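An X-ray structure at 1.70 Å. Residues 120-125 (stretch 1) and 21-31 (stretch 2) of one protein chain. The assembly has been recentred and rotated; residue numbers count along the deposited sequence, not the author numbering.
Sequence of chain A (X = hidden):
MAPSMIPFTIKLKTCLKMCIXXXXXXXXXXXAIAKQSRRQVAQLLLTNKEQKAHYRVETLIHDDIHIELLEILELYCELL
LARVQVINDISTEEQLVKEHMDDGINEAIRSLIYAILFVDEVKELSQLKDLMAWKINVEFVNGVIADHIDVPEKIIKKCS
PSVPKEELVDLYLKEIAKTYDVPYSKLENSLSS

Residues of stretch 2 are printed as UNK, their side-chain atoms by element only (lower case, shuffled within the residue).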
# COMPACT_ATOMS: atom_id res chain seq x y z
N ASP A 120 -0.69 -8.81 -2.82
CA ASP A 120 -1.35 -10.06 -3.14
C ASP A 120 -2.45 -10.42 -2.16
O ASP A 120 -3.25 -11.32 -2.42
CB ASP A 120 -0.33 -11.21 -3.26
CG ASP A 120 0.50 -11.41 -2.00
OD1 ASP A 120 -0.06 -11.33 -0.89
OD2 ASP A 120 1.71 -11.67 -2.12
N GLU A 121 -2.51 -9.71 -1.03
CA GLU A 121 -3.55 -9.99 -0.04
C GLU A 121 -4.92 -9.52 -0.52
O GLU A 121 -5.94 -9.85 0.08
CB GLU A 121 -3.22 -9.33 1.31
CG GLU A 121 -3.17 -7.82 1.28
CD GLU A 121 -1.75 -7.29 1.20
OE1 GLU A 121 -0.96 -7.83 0.39
OE2 GLU A 121 -1.43 -6.34 1.94
N VAL A 122 -4.95 -8.75 -1.60
CA VAL A 122 -6.21 -8.28 -2.18
C VAL A 122 -6.23 -8.72 -3.65
O VAL A 122 -5.84 -7.97 -4.54
CB VAL A 122 -6.33 -6.74 -2.10
CG1 VAL A 122 -7.65 -6.29 -2.72
CG2 VAL A 122 -6.27 -6.31 -0.64
N LYS A 123 -6.69 -9.94 -3.88
CA LYS A 123 -6.74 -10.51 -5.23
C LYS A 123 -7.56 -9.73 -6.24
O LYS A 123 -7.21 -9.69 -7.42
CB LYS A 123 -7.27 -11.95 -5.18
CG LYS A 123 -6.38 -12.90 -4.41
CD LYS A 123 -6.91 -14.33 -4.49
CE LYS A 123 -6.14 -15.23 -3.54
NZ LYS A 123 -6.25 -14.76 -2.13
N GLU A 124 -8.66 -9.12 -5.79
CA GLU A 124 -9.53 -8.37 -6.68
C GLU A 124 -8.85 -7.26 -7.48
O GLU A 124 -9.36 -6.85 -8.52
CB GLU A 124 -10.70 -7.76 -5.89
CG GLU A 124 -11.68 -8.78 -5.31
CD GLU A 124 -11.05 -9.71 -4.29
OE1 GLU A 124 -10.26 -9.23 -3.45
OE2 GLU A 124 -11.35 -10.92 -4.33
N LEU A 125 -7.71 -6.77 -7.01
CA LEU A 125 -7.03 -5.71 -7.75
C LEU A 125 -6.68 -6.17 -9.16
O LEU A 125 -6.67 -5.36 -10.09
CB LEU A 125 -5.75 -5.27 -7.02
CG LEU A 125 -5.92 -4.51 -5.69
CD1 LEU A 125 -4.56 -4.33 -5.04
CD2 LEU A 125 -6.60 -3.16 -5.93
N UNK A 21 -13.58 -2.92 0.38
CA UNK A 21 -13.84 -3.73 1.56
C UNK A 21 -12.62 -4.57 1.95
O UNK A 21 -12.28 -4.67 3.13
c UNK A 21 -16.69 -3.04 2.44
c UNK A 21 -15.05 -4.64 1.32
c UNK A 21 -16.38 -3.89 1.22
n UNK A 21 -17.43 -3.60 3.38
o UNK A 21 -16.26 -1.88 2.53
N UNK A 22 -11.96 -5.15 0.95
CA UNK A 22 -10.77 -5.97 1.20
C UNK A 22 -9.62 -5.11 1.71
O UNK A 22 -8.92 -5.50 2.64
n UNK A 22 -10.33 -9.58 0.75
n UNK A 22 -8.65 -11.06 0.20
c UNK A 22 -9.76 -10.41 -0.12
c UNK A 22 -11.34 -7.75 -0.56
c UNK A 22 -10.35 -6.70 -0.08
n UNK A 22 -10.31 -10.59 -1.32
c UNK A 22 -11.55 -8.83 0.50
N UNK A 23 -9.41 -3.95 1.10
CA UNK A 23 -8.33 -3.07 1.55
C UNK A 23 -8.56 -2.62 3.00
O UNK A 23 -7.63 -2.60 3.81
c UNK A 23 -7.58 -2.13 -0.73
c UNK A 23 -6.10 -2.33 -0.53
c UNK A 23 -7.86 -1.00 -1.71
c UNK A 23 -8.23 -1.84 0.63
N UNK A 24 -9.80 -2.27 3.33
CA UNK A 24 -10.11 -1.83 4.69
C UNK A 24 -9.85 -2.95 5.68
O UNK A 24 -9.28 -2.73 6.75
c UNK A 24 -11.90 -0.06 4.12
n UNK A 24 -15.14 3.22 2.92
n UNK A 24 -15.98 1.34 3.94
c UNK A 24 -14.94 2.04 3.49
n UNK A 24 -13.71 1.56 3.63
c UNK A 24 -13.38 0.28 4.24
c UNK A 24 -11.58 -1.40 4.79
N UNK A 25 -10.25 -4.16 5.31
CA UNK A 25 -10.08 -5.33 6.17
C UNK A 25 -8.60 -5.66 6.36
O UNK A 25 -8.17 -6.01 7.46
c UNK A 25 -11.13 -9.86 8.31
c UNK A 25 -10.44 -10.01 7.12
o UNK A 25 -11.24 -10.91 9.18
c UNK A 25 -10.92 -7.70 6.54
c UNK A 25 -11.60 -7.57 7.75
c UNK A 25 -10.81 -6.53 5.58
c UNK A 25 -10.34 -8.93 6.24
c UNK A 25 -11.71 -8.64 8.63
N UNK A 26 -7.83 -5.54 5.28
CA UNK A 26 -6.40 -5.83 5.33
C UNK A 26 -5.71 -4.82 6.25
O UNK A 26 -4.80 -5.18 7.00
c UNK A 26 -5.80 -5.77 3.93
N UNK A 27 -6.14 -3.56 6.18
CA UNK A 27 -5.56 -2.51 7.03
C UNK A 27 -5.81 -2.84 8.49
O UNK A 27 -4.90 -2.80 9.31
n UNK A 27 -7.28 0.72 3.97
c UNK A 27 -6.20 -1.16 6.73
o UNK A 27 -6.68 1.62 5.94
c UNK A 27 -6.62 0.70 5.13
c UNK A 27 -5.81 -0.54 5.41
N UNK A 28 -7.07 -3.13 8.80
CA UNK A 28 -7.48 -3.47 10.16
C UNK A 28 -6.61 -4.59 10.71
O UNK A 28 -6.01 -4.46 11.79
o UNK A 28 -11.54 -4.74 10.34
c UNK A 28 -10.87 -5.04 11.36
c UNK A 28 -8.95 -3.89 10.16
c UNK A 28 -9.42 -4.57 11.44
o UNK A 28 -11.33 -5.70 12.31
N UNK A 29 -6.54 -5.68 9.96
CA UNK A 29 -5.77 -6.85 10.35
C UNK A 29 -4.29 -6.54 10.51
O UNK A 29 -3.67 -6.88 11.52
c UNK A 29 -5.43 -10.30 8.59
c UNK A 29 -5.15 -9.22 9.62
n UNK A 29 -4.99 -12.67 7.94
c UNK A 29 -5.93 -7.95 9.32
c UNK A 29 -4.73 -11.60 8.95
N UNK A 30 -3.71 -5.89 9.51
CA UNK A 30 -2.29 -5.57 9.56
C UNK A 30 -1.92 -4.57 10.65
O UNK A 30 -0.80 -4.62 11.18
o UNK A 30 -0.58 -4.92 5.60
c UNK A 30 -1.77 -6.25 7.19
c UNK A 30 -1.83 -5.10 8.19
c UNK A 30 -1.41 -5.81 5.79
n UNK A 30 -2.02 -6.45 4.79
N UNK A 31 -2.83 -3.66 10.99
CA UNK A 31 -2.56 -2.69 12.03
C UNK A 31 -2.52 -3.41 13.37
O UNK A 31 -1.65 -3.16 14.20
c UNK A 31 -3.58 -0.67 10.85
c UNK A 31 -3.64 -1.60 12.05
n UNK A 31 -4.30 1.65 10.84
c UNK A 31 -4.68 0.37 10.86
o UNK A 31 -5.87 0.04 10.87
O HOH W 1 -7.92 -8.73 2.21

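Position 21 has three side-chain carbons, the third carrying one oxygen and one nitrogen. It lies out of reach of stretch 1. It is Gln21.

Position 22 has three carbons, a nitrogen, then a carbon bearing two more nitrogens. One terminal nitrogen lies 2.5 Å from Glu124 OE1, and the other 3.0 Å from Glu121 O. CB is 3.8 Å from Val122 CG1. This is Arg22. NH1 is the nitrogen that forms the salt bridge with Glu124 OE1. NH2 is the one near Glu121 O, but the angle is too poor for a hydrogen bond.

Position 23 has four carbons, forked at the second. One tip is 4.0 Å from Val122 CG2. It is Leu23, and the tip is CD2.

Position 24 again shows three carbons, a nitrogen and a carbon with two more nitrogens. The chain is extended and does not reach stretch 1. It is Arg24.

Position 25 has one carbon followed by a six-carbon ring bearing an oxygen. The residue is exposed, touches a crystal neighbour and lies out of reach of stretch 1. It is Tyr25.

Position 26 has one side-chain carbon. It points toward stretch 1, with CB 4.3 Å from Glu121 CG. It is Ala26.

Position 27 has three carbons, the third with one oxygen and one nitrogen. It does not touch stretch 1. It is Gln27, whose NE2 gives a weak hydrogen bond to Leu23 O at 3.3 Å.

Position 28 has three carbons, the third with two oxygens. It touches a crystal neighbour and lies out of reach of stretch 1. It is Glu28.

Position 29 has four carbons in a row ending in nitrogen, fully extended. It makes no contact with stretch 1. It is Lys29.

Position 30 has three carbons, the third with one oxygen and one nitrogen. The nitrogen is 2.9 Å from Glu121 OE2. It is Gln30, and its NE2 donates a hydrogen bond to that oxygen.

Position 31 has the same make-up but lies out of reach. It is Gln31.

The contact uses one side of the helix: Arg22, Leu23, Ala26 and Gln30. Arg22 is charged, and its bent side chain (m at chi1 to chi3) brings NH1 to Glu124. Water 1 accepts from Arg22 NE at 2.9 Å and donates to Glu121 O at 3.1 Å, so it links the two chain segments. Val122 supplies apolar packing against Leu23. Glu121 points sideways at CB, yet its end comes nearer and meets Gln30, two helical turns beyond Arg22. Lys123 N is buried here without a partner.

Stretch 2 (21-31) QRLRYAQEKQQ
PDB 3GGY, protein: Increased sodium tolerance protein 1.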